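Side-chain contacts in thiamine-binding periplasmic protein (Escherichia coli, PDB 2QRY), which binds thiamine, thiamine phosphate and thiamine diphosphate with high affinity in the periplasm, as the solute-binding component of the ThiBPQ ABC importer: residues L266-M269 and A273-N276; Q246-A251 and T280-Y285. All blocks are in the same frame, centred on the assembly; numbering follows the deposited sequence.

Contact 1. Residues L266-M269 and A273-N276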
ATOM      1  N   LEU A 266      15.369  -9.484   5.281  1.00 36.46           N
ATOM      2  CA  LEU A 266      14.332  -9.910   4.349  1.00 37.30           C
ATOM      3  C   LEU A 266      13.738 -11.267   4.736  1.00 38.12           C
ATOM      4  O   LEU A 266      12.536 -11.483   4.594  1.00 38.01           O
ATOM      5  CB  LEU A 266      14.891  -9.964   2.922  1.00 35.75           C
ATOM      6  CG  LEU A 266      15.272  -8.603   2.314  1.00 37.01           C
ATOM      7  CD1 LEU A 266      15.895  -8.798   0.939  1.00 35.06           C
ATOM      8  CD2 LEU A 266      14.037  -7.711   2.217  1.00 35.88           C
ATOM      9  N   GLN A 267      14.578 -12.174   5.229  1.00 38.60           N
ATOM     10  CA  GLN A 267      14.108 -13.497   5.636  1.00 38.85           C
ATOM     11  C   GLN A 267      13.290 -13.362   6.911  1.00 37.89           C
ATOM     12  O   GLN A 267      12.224 -13.956   7.047  1.00 37.48           O
ATOM     13  CB  GLN A 267      15.294 -14.435   5.889  1.00 40.78           C
ATOM     14  CG  GLN A 267      14.907 -15.876   6.231  1.00 41.78           C
ATOM     15  CD  GLN A 267      14.292 -16.621   5.056  1.00 43.13           C
ATOM     16  OE1 GLN A 267      14.904 -16.748   3.991  1.00 42.37           O
ATOM     17  NE2 GLN A 267      13.075 -17.126   5.247  1.00 44.26           N
ATOM     18  N   PHE A 268      13.809 -12.571   7.841  1.00 37.73           N
ATOM     19  CA  PHE A 268      13.156 -12.329   9.119  1.00 38.84           C
ATOM     20  C   PHE A 268      11.822 -11.620   8.920  1.00 40.11           C
ATOM     21  O   PHE A 268      10.923 -11.694   9.761  1.00 39.77           O
ATOM     22  CB  PHE A 268      14.091 -11.496  10.003  1.00 37.92           C
ATOM     23  CG  PHE A 268      13.393 -10.732  11.084  1.00 38.10           C
ATOM     24  CD1 PHE A 268      12.958  -9.427  10.858  1.00 38.61           C
ATOM     25  CD2 PHE A 268      13.159 -11.311  12.324  1.00 37.61           C
ATOM     26  CE1 PHE A 268      12.300  -8.712  11.856  1.00 38.03           C
ATOM     27  CE2 PHE A 268      12.500 -10.606  13.332  1.00 37.11           C
ATOM     28  CZ  PHE A 268      12.071  -9.305  13.097  1.00 37.47           C
HETATM   29  N   MSE A 269      11.698 -10.942   7.791  1.00 41.61           N
HETATM   30  CA  MSE A 269      10.490 -10.206   7.469  1.00 42.67           C
HETATM   31  C   MSE A 269       9.301 -11.140   7.248  1.00 42.38           C
HETATM   32  O   MSE A 269       8.207 -10.886   7.749  1.00 41.91           O
HETATM   33  CB  MSE A 269      10.742  -9.351   6.230  1.00 43.78           C
HETATM   34  CG  MSE A 269       9.655  -8.356   5.923  1.00 45.99           C
HETATM   35 SE   MSE A 269      10.232  -7.165   4.525  1.00 48.78          SE
HETATM   36  CE  MSE A 269      10.114  -8.376   3.019  1.00 45.25           C
ATOM     37  N   ALA A 273       8.040 -13.226  13.950  1.00 38.39           N
ATOM     38  CA  ALA A 273       8.442 -12.067  14.747  1.00 38.96           C
ATOM     39  C   ALA A 273       8.066 -10.764  14.039  1.00 39.50           C
ATOM     40  O   ALA A 273       7.769  -9.752  14.680  1.00 40.40           O
ATOM     41  CB  ALA A 273       9.942 -12.109  15.008  1.00 38.47           C
ATOM     42  N   PHE A 274       8.074 -10.806  12.711  1.00 39.03           N
ATOM     43  CA  PHE A 274       7.739  -9.649  11.885  1.00 38.40           C
ATOM     44  C   PHE A 274       6.232  -9.624  11.661  1.00 36.67           C
ATOM     45  O   PHE A 274       5.526  -8.735  12.141  1.00 37.20           O
ATOM     46  CB  PHE A 274       8.453  -9.760  10.529  1.00 39.45           C
ATOM     47  CG  PHE A 274       8.371  -8.518   9.686  1.00 39.82           C
ATOM     48  CD1 PHE A 274       9.339  -7.523   9.793  1.00 39.71           C
ATOM     49  CD2 PHE A 274       7.325  -8.342   8.783  1.00 39.52           C
ATOM     50  CE1 PHE A 274       9.268  -6.366   9.009  1.00 39.49           C
ATOM     51  CE2 PHE A 274       7.245  -7.194   7.997  1.00 40.41           C
ATOM     52  CZ  PHE A 274       8.223  -6.201   8.111  1.00 39.44           C
ATOM     53  N   GLN A 275       5.762 -10.627  10.926  1.00 35.56           N
ATOM     54  CA  GLN A 275       4.358 -10.798  10.578  1.00 35.06           C
ATOM     55  C   GLN A 275       3.376 -10.559  11.719  1.00 34.33           C
ATOM     56  O   GLN A 275       2.302 -10.010  11.510  1.00 34.39           O
ATOM     57  CB  GLN A 275       4.158 -12.200  10.016  1.00 34.48           C
ATOM     58  CG  GLN A 275       4.908 -12.435   8.719  1.00 34.32           C
ATOM     59  CD  GLN A 275       4.404 -11.544   7.599  1.00 33.99           C
ATOM     60  OE1 GLN A 275       5.104 -10.640   7.137  1.00 33.19           O
ATOM     61  NE2 GLN A 275       3.177 -11.791   7.165  1.00 31.63           N
ATOM     62  N   ASN A 276       3.751 -10.980  12.920  1.00 33.87           N
ATOM     63  CA  ASN A 276       2.908 -10.816  14.095  1.00 33.29           C
ATOM     64  C   ASN A 276       2.611  -9.355  14.407  1.00 32.34           C
ATOM     65  O   ASN A 276       1.674  -9.056  15.152  1.00 32.06           O
ATOM     66  CB  ASN A 276       3.570 -11.468  15.317  1.00 34.92           C
ATOM     67  CG  ASN A 276       3.129 -12.901  15.527  1.00 35.32           C
ATOM     68  OD1 ASN A 276       1.948 -13.168  15.733  1.00 37.13           O
ATOM     69  ND2 ASN A 276       4.076 -13.831  15.479  1.00 35.70           N
TER
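F274 lies alongside the selenomethionine M269 and crosses the ring of F268. Its CB is placed 3.2 Å from F268 O and also lies over one face of the F268 ring. With CG anti to the backbone N (chi1 -170°), the ring is laid beside M269, F274 CG standing 3.5 Å from M269 CA. On one flank CD1 approaches F268 CE1 at 3.8 Å; this CE1 arrives in the plane of the F274 ring, at its edge, and the two phenylalanine side chains cross nearly at right angles. Farther out, CE2 and CZ of F274 both lie 3.4 Å from M269 CG, which sits above the centre of the ring in a CH-pi contact only 15° from the normal. The selenium of M269 follows at 4.8 Å from the F274 ring centroid, 32° off the normal, an oblique Met-aromatic contact. These residues join the last turn of helix 259-269 to the short helix 272-275 across a tight connection, in which S271 OG is hydrogen-bonded to F268 O. Beyond the two helices, V43 of helix 40-48 packs on both phenylalanines, and F47 meets the F268 ring. A273 CB touches F268 CE2 at 3.4 Å, approaching that ring obliquely.

Contact 2. Residues Q246-A251 and T280-Y285. With TPS (thiamin phosphate), chain E.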
ATOM      1  N   GLN A 246      -3.259  -5.436  -3.559  1.00 22.07           N
ATOM      2  CA  GLN A 246      -1.939  -4.882  -3.324  1.00 21.01           C
ATOM      3  C   GLN A 246      -1.133  -5.848  -2.466  1.00 21.91           C
ATOM      4  O   GLN A 246      -1.612  -6.347  -1.446  1.00 22.24           O
ATOM      5  CB  GLN A 246      -1.985  -3.528  -2.603  1.00 20.18           C
ATOM      6  CG  GLN A 246      -0.579  -2.970  -2.362  1.00 20.26           C
ATOM      7  CD  GLN A 246      -0.537  -1.757  -1.447  1.00 23.50           C
ATOM      8  OE1 GLN A 246      -0.984  -1.809  -0.297  1.00 23.95           O
ATOM      9  NE2 GLN A 246       0.018  -0.659  -1.949  1.00 21.09           N
ATOM     10  N   VAL A 247       0.091  -6.112  -2.899  1.00 21.99           N
ATOM     11  CA  VAL A 247       1.000  -6.959  -2.157  1.00 22.68           C
ATOM     12  C   VAL A 247       2.219  -6.076  -1.985  1.00 23.44           C
ATOM     13  O   VAL A 247       2.912  -5.780  -2.953  1.00 24.66           O
ATOM     14  CB  VAL A 247       1.408  -8.226  -2.945  1.00 23.28           C
ATOM     15  CG1 VAL A 247       2.426  -9.014  -2.146  1.00 20.43           C
ATOM     16  CG2 VAL A 247       0.184  -9.085  -3.241  1.00 21.67           C
ATOM     17  N   GLU A 248       2.469  -5.631  -0.761  1.00 23.97           N
ATOM     18  CA  GLU A 248       3.624  -4.778  -0.511  1.00 23.78           C
ATOM     19  C   GLU A 248       4.862  -5.651  -0.457  1.00 22.80           C
ATOM     20  O   GLU A 248       4.802  -6.793  -0.013  1.00 22.84           O
ATOM     21  CB  GLU A 248       3.456  -4.016   0.803  1.00 22.40           C
ATOM     22  CG  GLU A 248       2.168  -3.230   0.885  1.00 20.93           C
ATOM     23  CD  GLU A 248       2.195  -2.203   1.991  1.00 21.19           C
ATOM     24  OE1 GLU A 248       2.589  -1.044   1.718  1.00 22.18           O
ATOM     25  OE2 GLU A 248       1.835  -2.560   3.135  1.00 21.13           O
ATOM     26  N   VAL A 249       5.987  -5.106  -0.892  1.00 23.01           N
ATOM     27  CA  VAL A 249       7.223  -5.868  -0.921  1.00 22.68           C
ATOM     28  C   VAL A 249       8.435  -5.081  -0.457  1.00 22.90           C
ATOM     29  O   VAL A 249       8.385  -3.866  -0.277  1.00 23.82           O
ATOM     30  CB  VAL A 249       7.516  -6.365  -2.351  1.00 22.65           C
ATOM     31  CG1 VAL A 249       6.335  -7.164  -2.876  1.00 23.13           C
ATOM     32  CG2 VAL A 249       7.782  -5.183  -3.260  1.00 19.82           C
ATOM     33  N   ALA A 250       9.528  -5.806  -0.269  1.00 23.22           N
ATOM     34  CA  ALA A 250      10.793  -5.226   0.136  1.00 22.75           C
ATOM     35  C   ALA A 250      11.893  -5.937  -0.660  1.00 23.65           C
ATOM     36  O   ALA A 250      11.710  -7.076  -1.106  1.00 23.11           O
ATOM     37  CB  ALA A 250      11.006  -5.417   1.621  1.00 18.85           C
ATOM     38  N   ALA A 251      13.019  -5.258  -0.852  1.00 22.54           N
ATOM     39  CA  ALA A 251      14.141  -5.833  -1.577  1.00 23.01           C
ATOM     40  C   ALA A 251      15.434  -5.160  -1.136  1.00 25.02           C
ATOM     41  O   ALA A 251      15.424  -4.011  -0.677  1.00 24.23           O
ATOM     42  CB  ALA A 251      13.945  -5.654  -3.068  1.00 21.48           C
ATOM     43  N   THR A 280      -1.903  -5.532  13.578  1.00 25.04           N
ATOM     44  CA  THR A 280      -2.235  -4.337  14.348  1.00 24.96           C
ATOM     45  C   THR A 280      -1.270  -3.174  14.143  1.00 25.65           C
ATOM     46  O   THR A 280      -1.455  -2.102  14.713  1.00 25.95           O
ATOM     47  CB  THR A 280      -2.326  -4.657  15.857  1.00 26.88           C
ATOM     48  OG1 THR A 280      -1.042  -5.062  16.345  1.00 23.89           O
ATOM     49  CG2 THR A 280      -3.337  -5.786  16.100  1.00 25.78           C
ATOM     50  N   GLY A 281      -0.244  -3.382  13.322  1.00 25.44           N
ATOM     51  CA  GLY A 281       0.710  -2.322  13.060  1.00 22.64           C
ATOM     52  C   GLY A 281       0.432  -1.609  11.750  1.00 21.25           C
ATOM     53  O   GLY A 281       0.336  -0.382  11.714  1.00 19.61           O
ATOM     54  N   ASN A 282       0.293  -2.384  10.676  1.00 20.95           N
ATOM     55  CA  ASN A 282       0.040  -1.841   9.343  1.00 19.00           C
ATOM     56  C   ASN A 282      -1.415  -2.012   8.914  1.00 19.57           C
ATOM     57  O   ASN A 282      -1.829  -1.456   7.900  1.00 18.87           O
ATOM     58  CB  ASN A 282       0.940  -2.529   8.314  1.00 18.05           C
ATOM     59  CG  ASN A 282       1.557  -1.549   7.311  1.00 19.78           C
ATOM     60  OD1 ASN A 282       1.865  -1.914   6.169  1.00 18.17           O
ATOM     61  ND2 ASN A 282       1.761  -0.313   7.743  1.00 16.69           N
ATOM     62  N   TRP A 283      -2.185  -2.787   9.673  1.00 18.64           N
ATOM     63  CA  TRP A 283      -3.584  -3.023   9.340  1.00 19.46           C
ATOM     64  C   TRP A 283      -3.724  -3.544   7.909  1.00 19.42           C
ATOM     65  O   TRP A 283      -4.344  -2.931   7.043  1.00 19.56           O
ATOM     66  CB  TRP A 283      -4.381  -1.733   9.552  1.00 19.96           C
ATOM     67  CG  TRP A 283      -4.250  -1.268  10.965  1.00 22.26           C
ATOM     68  CD1 TRP A 283      -3.418  -0.290  11.438  1.00 21.88           C
ATOM     69  CD2 TRP A 283      -4.870  -1.856  12.114  1.00 21.39           C
ATOM     70  NE1 TRP A 283      -3.476  -0.241  12.808  1.00 20.68           N
ATOM     71  CE2 TRP A 283      -4.359  -1.190  13.250  1.00 22.15           C
ATOM     72  CE3 TRP A 283      -5.802  -2.888  12.294  1.00 21.89           C
ATOM     73  CZ2 TRP A 283      -4.752  -1.523  14.552  1.00 21.77           C
ATOM     74  CZ3 TRP A 283      -6.193  -3.220  13.587  1.00 21.75           C
ATOM     75  CH2 TRP A 283      -5.666  -2.537  14.700  1.00 21.58           C
HETATM   76  N   MSE A 284      -3.116  -4.698   7.689  1.00 22.12           N
HETATM   77  CA  MSE A 284      -3.109  -5.380   6.404  1.00 23.03           C
HETATM   78  C   MSE A 284      -3.067  -6.873   6.725  1.00 23.85           C
HETATM   79  O   MSE A 284      -2.805  -7.252   7.867  1.00 23.48           O
HETATM   80  CB  MSE A 284      -1.845  -4.994   5.622  1.00 25.88           C
HETATM   81  CG  MSE A 284      -1.771  -3.540   5.185  1.00 25.09           C
HETATM   82 SE   MSE A 284      -3.016  -3.144   3.755  1.00 32.71          SE
HETATM   83  CE  MSE A 284      -1.943  -3.756   2.248  1.00 24.67           C
ATOM     84  N   TYR A 285      -3.316  -7.719   5.730  1.00 24.63           N
ATOM     85  CA  TYR A 285      -3.272  -9.164   5.950  1.00 26.29           C
ATOM     86  C   TYR A 285      -1.822  -9.639   5.849  1.00 28.02           C
ATOM     87  O   TYR A 285      -1.117  -9.308   4.895  1.00 28.74           O
ATOM     88  CB  TYR A 285      -4.134  -9.897   4.916  1.00 23.76           C
ATOM     89  CG  TYR A 285      -5.610  -9.608   5.046  1.00 22.28           C
ATOM     90  CD1 TYR A 285      -6.346 -10.107   6.120  1.00 21.35           C
ATOM     91  CD2 TYR A 285      -6.268  -8.816   4.107  1.00 23.11           C
ATOM     92  CE1 TYR A 285      -7.704  -9.825   6.257  1.00 19.62           C
ATOM     93  CE2 TYR A 285      -7.626  -8.527   4.233  1.00 22.07           C
ATOM     94  CZ  TYR A 285      -8.335  -9.034   5.312  1.00 20.38           C
ATOM     95  OH  TYR A 285      -9.669  -8.739   5.443  1.00 20.69           O
TER
HETATM   96  CM2 TPS E 400      -6.218   2.816   9.532  1.00 16.66           C
HETATM   97  N3  TPS E 400      -1.763   1.537   4.871  1.00 21.75           N
HETATM   98  C2  TPS E 400      -2.036   2.817   5.024  1.00 22.35           C
HETATM   99  S1  TPS E 400      -1.090   3.599   3.814  1.00 22.37           S
HETATM  100  C5  TPS E 400      -0.344   2.153   3.121  1.00 21.14           C
HETATM  101  C4  TPS E 400      -0.889   1.153   3.898  1.00 21.84           C
HETATM  102  CM4 TPS E 400      -0.524  -0.307   3.655  1.00 22.85           C
HETATM  103  C6  TPS E 400       0.615   2.172   1.972  1.00 23.99           C
HETATM  104  C7  TPS E 400       0.780   3.677   1.759  1.00 25.37           C
HETATM  105  O7  TPS E 400       1.621   4.025   0.666  1.00 31.10           O
HETATM  106  N1A TPS E 400      -5.650   1.664   7.434  1.00 18.69           N
HETATM  107  C2A TPS E 400      -5.217   2.221   8.569  1.00 18.59           C
HETATM  108  N3A TPS E 400      -3.919   2.261   8.862  1.00 15.76           N
HETATM  109  C4A TPS E 400      -2.993   1.743   8.027  1.00 17.52           C
HETATM  110  N4A TPS E 400      -1.651   1.803   8.355  1.00 17.56           N
HETATM  111  C5A TPS E 400      -3.418   1.139   6.801  1.00 19.40           C
HETATM  112  C6A TPS E 400      -4.800   1.125   6.546  1.00 19.13           C
HETATM  113  C7A TPS E 400      -2.436   0.522   5.775  1.00 19.07           C
HETATM  114  P1  TPS E 400       1.667   5.640   0.623  1.00 24.68           P
HETATM  115  O1  TPS E 400       0.218   6.197   0.548  1.00 27.25           O
HETATM  116  O2  TPS E 400       2.555   6.159  -0.581  1.00 31.77           O
HETATM  117  O3  TPS E 400       2.305   6.139   1.937  1.00 24.66           O
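Q246 OE1 is held by a hydrogen bond with Y218 OH and has M284 CE resting 3.3 Å away across the contact. The other end of the amide, Q246 NE2, is hydrogen-bonded to D86 OD2, so Q246 extends its amide beside the pocket, between Y218 and D86. M284, a selenomethionine here, is folded at chi2 and chi3, and its SE packs 3.8 Å from CM4, the methyl on the thiazolium of thiamin phosphate. From the same strand, 243-252, an extended chain (chi2 -164°) carries the carboxylate of E248 out to this methyl, OE2 coming within 3.3 Å of CM4, while E248 OE1 is hydrogen-bonded to Y30 OH. The amide of N282 meets the E248 carboxylate from the opposite direction, almost coplanar with it (6° between planes), although which way round that amide is turned is doubtful. N282 O lies 3.0 Å from C7A, the carbon bridging the two ligand rings, and W283 sets CD1 3.7 Å from pyrimidine N3A. This is part of the thiamine pocket of a type 2 periplasmic binding protein. Replacing E248 by an alanine removes the carboxylate, is likely to leave the Y30 hydroxyl without that hydrogen-bond partner, and would probably strip the CM4 side of the thiazolium of its nearby negative charge. Attraction between carboxylate and thiazolium is probably electrostatic, E248 OE2 lying 5.7 Å from TPS N3; the closeness of D124 OD1 to E248 OE2 suggests that one of the two acids may be protonated, or that the cation nearby offsets their charge.

Both contacts belong to one continuous run of chain: strand 243-252 leads into helix 259-269, and helix 272-275 is followed by helix 278-281, so contact 1 falls in sequence between the two halves of contact 2. Their centres are 11 Å apart, and they meet directly where M269 CE packs 3.4 Å from A250 CB and L266 CD2 lies 3.8 Å from the same A250 CB. F123 of strand 121-133 touches M269 and F274 as well as E248, giving the two a shared neighbour. Their roles differ, however: contact 2 lines the thiamin phosphate pocket, whereas the F274 side chain stays about 11 Å from the ligand, in the packing of helices 259-269, 272-275 and 40-48 away from the pocket.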